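Local coordinates for profilin-1A (Acanthamoeba castellanii, PDB 1ACF), which binds monomeric actin, blocking or promoting filament growth depending on its concentration, and restrains breakdown of the lipid PIP2 by binding it, at residues Thr4-Asn9 with Thr28-Ala33; Gly47-Ala52 with Thr88-Lys93. All coordinates share one frame; numbering follows the deposited sequence.

Profilin illustrates how helices cover both faces of one antiparallel sheet. From the N terminus, helix 2-11 is followed by strands 18-23 and 28-31, and contact 1 closes this first loop by bringing edge strand 28-31 back against the helix. The chain then enters helix 39-50, whose end opens contact 2; helix 53-58 and three strands later, strand 84-90 closes it. The two contacts therefore follow one another in series, neither nested nor crossed. Contact 1 ties the N-terminal helix to the sheet margin, contact 2 the helix 39-50 to an inner strand. They meet where W29 CH2 packs 3.3 Å from K93 O.

Contact 1. Residues Thr4-Asn9 with Thr28-Ala33; sequences TYVDTN and TWATSA
V6 carries most of this contact, its two methyls laid side by side along the backbone of A30-S32 where helix 2-11 of the profilin fold packs against edge strand 28-31 of the central antiparallel sheet. With CG1 roughly anti to the backbone N (chi1 150°), the fork of the valine opens toward the strand, and each branch takes a different target. CG1 reaches the peptide linking T31 to S32, lying 3.5 Å from S32 N. CG2 meets the A30 carbonyl, 3.7 Å from A30 O. The purely apolar part is modest: CG2 of V6 comes tip to tip with A30 CB at 4.2 Å. The helix thus packs largely on main chain, with A30 CB pointing toward it and the T31 side chain turned away. W29 and A30 both face I21 in a classic beta bulge. That tryptophan and Y5 both make ring contacts with W2, consistent with the aromatic cluster that binds poly-L-proline in profilins; the wider region is also predicted to bind actin. S32 OG is directed back to the sheet, bonded to A19 N. One turn of the helix is unusual: T4 O accepts from both T8 N and N9 N, the second bond at 3.3 Å and part of a wider pi-type turn. No direct hydrogen bond joins the two segments, so their polar link is indirect. The D7 carboxylate reaches toward the loop after the strand, OD1 lying 4.1 Å from S32 CA, and a water completes the bridge, donating to D7 OD1 at 2.7 Å and accepting from A33 N at 2.8 Å.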
loop_
_atom_site.group_PDB
_atom_site.type_symbol
_atom_site.label_atom_id
_atom_site.label_comp_id
_atom_site.label_asym_id
_atom_site.label_seq_id
_atom_site.Cartn_x
_atom_site.Cartn_y
_atom_site.Cartn_z
ATOM N N THR A 4 -8.378 -6.703 -11.498
ATOM C CA THR A 4 -9.146 -5.491 -11.720
ATOM C C THR A 4 -8.985 -4.419 -10.676
ATOM O O THR A 4 -8.930 -3.237 -11.061
ATOM C CB THR A 4 -10.696 -5.834 -11.856
ATOM O OG1 THR A 4 -10.676 -6.933 -12.807
ATOM C CG2 THR A 4 -11.595 -4.680 -12.238
ATOM N N TYR A 5 -9.005 -4.703 -9.383
ATOM C CA TYR A 5 -8.912 -3.738 -8.309
ATOM C C TYR A 5 -7.709 -2.800 -8.509
ATOM O O TYR A 5 -7.815 -1.590 -8.398
ATOM C CB TYR A 5 -8.817 -4.339 -6.859
ATOM C CG TYR A 5 -10.154 -4.966 -6.488
ATOM C CD1 TYR A 5 -11.342 -4.317 -6.773
ATOM C CD2 TYR A 5 -10.234 -6.232 -5.939
ATOM C CE1 TYR A 5 -12.576 -4.873 -6.492
ATOM C CE2 TYR A 5 -11.445 -6.820 -5.624
ATOM C CZ TYR A 5 -12.625 -6.147 -5.916
ATOM O OH TYR A 5 -13.849 -6.705 -5.628
ATOM N N VAL A 6 -6.602 -3.467 -8.686
ATOM C CA VAL A 6 -5.273 -2.979 -8.955
ATOM C C VAL A 6 -5.220 -2.202 -10.277
ATOM O O VAL A 6 -4.848 -1.009 -10.280
ATOM C CB VAL A 6 -4.335 -4.224 -8.931
ATOM C CG1 VAL A 6 -3.166 -4.050 -9.849
ATOM C CG2 VAL A 6 -3.862 -4.641 -7.546
ATOM N N ASP A 7 -5.585 -2.824 -11.393
ATOM C CA ASP A 7 -5.472 -2.199 -12.744
ATOM C C ASP A 7 -6.401 -1.052 -12.933
ATOM O O ASP A 7 -5.992 0.110 -13.278
ATOM C CB ASP A 7 -5.565 -3.268 -13.829
ATOM C CG ASP A 7 -4.427 -4.261 -13.821
ATOM O OD1 ASP A 7 -3.253 -4.071 -13.375
ATOM O OD2 ASP A 7 -4.713 -5.374 -14.354
ATOM N N THR A 8 -7.676 -1.320 -12.752
ATOM C CA THR A 8 -8.753 -0.377 -12.874
ATOM C C THR A 8 -9.087 0.526 -11.713
ATOM O O THR A 8 -9.305 1.749 -11.885
ATOM C CB THR A 8 -10.106 -1.150 -13.245
ATOM O OG1 THR A 8 -9.768 -2.066 -14.330
ATOM C CG2 THR A 8 -11.204 -0.171 -13.622
ATOM N N ASN A 9 -9.172 -0.010 -10.504
ATOM C CA ASN A 9 -9.646 0.792 -9.332
ATOM C C ASN A 9 -8.557 1.573 -8.682
ATOM O O ASN A 9 -8.807 2.564 -7.937
ATOM C CB ASN A 9 -10.487 -0.143 -8.445
ATOM C CG ASN A 9 -11.757 -0.633 -9.140
ATOM O OD1 ASN A 9 -12.654 0.182 -9.466
ATOM N ND2 ASN A 9 -11.870 -1.922 -9.449
ATOM N N THR A 28 1.418 -11.661 -2.184
ATOM C CA THR A 28 0.698 -10.784 -3.121
ATOM C C THR A 28 -0.504 -11.517 -3.687
ATOM O O THR A 28 -0.413 -12.712 -3.982
ATOM C CB THR A 28 1.691 -10.265 -4.253
ATOM O OG1 THR A 28 2.710 -9.490 -3.551
ATOM C CG2 THR A 28 1.002 -9.512 -5.378
ATOM N N TRP A 29 -1.603 -10.754 -3.851
ATOM C CA TRP A 29 -2.839 -11.349 -4.412
ATOM C C TRP A 29 -2.926 -10.976 -5.891
ATOM O O TRP A 29 -3.310 -11.784 -6.719
ATOM C CB TRP A 29 -4.055 -10.980 -3.588
ATOM C CG TRP A 29 -4.165 -11.720 -2.279
ATOM C CD1 TRP A 29 -3.254 -12.567 -1.676
ATOM C CD2 TRP A 29 -5.217 -11.516 -1.300
ATOM N NE1 TRP A 29 -3.698 -12.951 -0.450
ATOM C CE2 TRP A 29 -4.879 -12.312 -0.182
ATOM C CE3 TRP A 29 -6.360 -10.733 -1.286
ATOM C CZ2 TRP A 29 -5.711 -12.335 0.945
ATOM C CZ3 TRP A 29 -7.216 -10.794 -0.175
ATOM C CH2 TRP A 29 -6.864 -11.580 0.911
ATOM N N ALA A 30 -2.533 -9.742 -6.159
ATOM C CA ALA A 30 -2.500 -9.136 -7.484
ATOM C C ALA A 30 -1.579 -7.911 -7.442
ATOM O O ALA A 30 -1.454 -7.213 -6.406
ATOM C CB ALA A 30 -3.925 -8.778 -7.908
ATOM N N THR A 31 -0.915 -7.689 -8.624
ATOM C CA THR A 31 0.023 -6.530 -8.711
ATOM C C THR A 31 -0.025 -5.810 -10.030
ATOM O O THR A 31 -0.326 -6.479 -11.023
ATOM C CB THR A 31 1.449 -7.102 -8.290
ATOM O OG1 THR A 31 2.210 -5.959 -7.844
ATOM C CG2 THR A 31 2.053 -8.068 -9.246
ATOM N N SER A 32 0.303 -4.507 -10.070
ATOM C CA SER A 32 0.350 -3.761 -11.367
ATOM C C SER A 32 1.601 -4.227 -12.122
ATOM O O SER A 32 2.629 -4.480 -11.456
ATOM C CB SER A 32 0.250 -2.270 -11.262
ATOM O OG SER A 32 1.208 -1.778 -10.339
ATOM N N ALA A 33 1.458 -4.413 -13.422
ATOM C CA ALA A 33 2.559 -4.939 -14.296
ATOM C C ALA A 33 3.872 -4.285 -13.923
ATOM O O ALA A 33 3.906 -3.033 -13.846
ATOM C CB ALA A 33 2.150 -4.762 -15.772
HETATM O O HOH W 1 -1.011 -4.949 -14.579
#

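Contact 2. Residues Gly47-Ala52 with Thr88-Lys93; sequences GAFNNA and TVKTSK
The F49 ring has K90 CB over one face, and the T88 carbonyl oxygen in plane at its edge; in the profilin fold this is how the end of helix 39-50 seats on strand 84-90. The methylene sits almost on the ring normal, K90 CB being 3.6 Å from the F49 centroid and only 2° off, a clear CH-pi contact. Beyond it, the extended lysine chain, CG anti to the backbone N (chi1 167°), runs alongside the phenylalanine in the opposite direction, bringing K90 CD to 4.1 Å from F49 CB. At the far tip of the ring, F49 CZ meets strand atoms: T88 OG1 lies obliquely at 3.7 Å, and that hydroxyl spends its hydrogen bond on I77 O. I77 and I95 extend the apolar surroundings of F49. Strand alternation explains the layout: T88 and K90 face this helix, whereas V89 points away to A117 and E114 of helix 106-121, making the strand a floor shared by helices on both sides. At its tip, the lysine only approaches the helix end, K90 NZ staying 3.7 Å from N50 OD1.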
loop_
_atom_site.group_PDB
_atom_site.type_symbol
_atom_site.label_atom_id
_atom_site.label_comp_id
_atom_site.label_asym_id
_atom_site.label_seq_id
_atom_site.Cartn_x
_atom_site.Cartn_y
_atom_site.Cartn_z
ATOM N N GLY A 47 3.374 -7.234 9.437
ATOM C CA GLY A 47 3.927 -7.246 10.765
ATOM C C GLY A 47 3.828 -5.897 11.460
ATOM O O GLY A 47 3.466 -5.787 12.653
ATOM N N ALA A 48 4.159 -4.876 10.704
ATOM C CA ALA A 48 4.153 -3.493 11.226
ATOM C C ALA A 48 2.724 -3.039 11.531
ATOM O O ALA A 48 2.546 -2.117 12.359
ATOM C CB ALA A 48 4.909 -2.581 10.274
ATOM N N PHE A 49 1.756 -3.649 10.850
ATOM C CA PHE A 49 0.354 -3.218 11.163
ATOM C C PHE A 49 0.101 -3.607 12.649
ATOM O O PHE A 49 -0.586 -2.846 13.363
ATOM C CB PHE A 49 -0.674 -3.660 10.180
ATOM C CG PHE A 49 -0.793 -2.776 8.955
ATOM C CD1 PHE A 49 -1.339 -1.507 9.041
ATOM C CD2 PHE A 49 -0.321 -3.249 7.729
ATOM C CE1 PHE A 49 -1.449 -0.707 7.914
ATOM C CE2 PHE A 49 -0.467 -2.452 6.575
ATOM C CZ PHE A 49 -1.027 -1.198 6.671
ATOM N N ASN A 50 0.706 -4.700 13.038
ATOM C CA ASN A 50 0.652 -5.186 14.461
ATOM C C ASN A 50 1.579 -4.369 15.338
ATOM O O ASN A 50 1.146 -3.640 16.264
ATOM C CB ASN A 50 0.893 -6.708 14.394
ATOM C CG ASN A 50 -0.245 -7.289 13.513
ATOM O OD1 ASN A 50 -1.394 -6.781 13.685
ATOM N ND2 ASN A 50 0.041 -8.227 12.636
ATOM N N ASN A 51 2.865 -4.388 15.082
ATOM C CA ASN A 51 3.813 -3.571 15.924
ATOM C C ASN A 51 4.643 -2.741 14.927
ATOM O O ASN A 51 5.337 -3.435 14.169
ATOM C CB ASN A 51 4.690 -4.522 16.758
ATOM C CG ASN A 51 5.706 -3.706 17.570
ATOM O OD1 ASN A 51 5.563 -2.487 17.719
ATOM N ND2 ASN A 51 6.711 -4.366 18.125
ATOM N N ALA A 52 4.481 -1.471 14.911
ATOM C CA ALA A 52 5.173 -0.545 14.049
ATOM C C ALA A 52 6.475 -0.016 14.689
ATOM O O ALA A 52 6.861 1.096 14.329
ATOM C CB ALA A 52 4.296 0.685 13.771
ATOM N N THR A 88 -0.386 2.634 2.363
ATOM C CA THR A 88 -0.815 1.229 2.627
ATOM C C THR A 88 -1.970 1.328 3.632
ATOM O O THR A 88 -1.933 2.088 4.608
ATOM C CB THR A 88 0.396 0.338 3.067
ATOM O OG1 THR A 88 0.902 0.900 4.309
ATOM C CG2 THR A 88 1.528 0.418 2.006
ATOM N N VAL A 89 -2.982 0.588 3.268
ATOM C CA VAL A 89 -4.212 0.525 4.101
ATOM C C VAL A 89 -4.570 -0.938 4.313
ATOM O O VAL A 89 -4.924 -1.637 3.346
ATOM C CB VAL A 89 -5.350 1.349 3.534
ATOM C CG1 VAL A 89 -6.596 1.303 4.450
ATOM C CG2 VAL A 89 -4.884 2.794 3.345
ATOM N N LYS A 90 -4.535 -1.321 5.614
ATOM C CA LYS A 90 -4.893 -2.703 5.981
ATOM C C LYS A 90 -6.411 -2.805 6.143
ATOM O O LYS A 90 -6.960 -1.906 6.793
ATOM C CB LYS A 90 -4.201 -3.239 7.201
ATOM C CG LYS A 90 -4.866 -4.549 7.710
ATOM C CD LYS A 90 -4.514 -4.674 9.192
ATOM C CE LYS A 90 -4.549 -6.122 9.670
ATOM N NZ LYS A 90 -3.745 -6.148 10.946
ATOM N N THR A 91 -6.947 -3.786 5.488
ATOM C CA THR A 91 -8.380 -4.099 5.567
ATOM C C THR A 91 -8.579 -5.239 6.576
ATOM O O THR A 91 -7.645 -5.602 7.315
ATOM C CB THR A 91 -9.003 -4.310 4.164
ATOM O OG1 THR A 91 -8.441 -5.464 3.470
ATOM C CG2 THR A 91 -8.897 -3.027 3.318
ATOM N N SER A 92 -9.695 -5.886 6.530
ATOM C CA SER A 92 -9.976 -7.044 7.417
ATOM C C SER A 92 -9.114 -8.224 7.089
ATOM O O SER A 92 -8.558 -8.905 8.014
ATOM C CB SER A 92 -11.460 -7.364 7.383
ATOM O OG SER A 92 -11.709 -8.340 6.375
ATOM N N LYS A 93 -8.978 -8.513 5.777
ATOM C CA LYS A 93 -8.183 -9.676 5.323
ATOM C C LYS A 93 -7.015 -9.406 4.374
ATOM O O LYS A 93 -6.362 -10.383 3.942
ATOM C CB LYS A 93 -9.141 -10.628 4.537
ATOM C CG LYS A 93 -10.176 -11.264 5.421
ATOM C CD LYS A 93 -11.412 -11.684 4.605
ATOM C CE LYS A 93 -12.487 -12.010 5.668
ATOM N NZ LYS A 93 -12.960 -10.708 6.237
#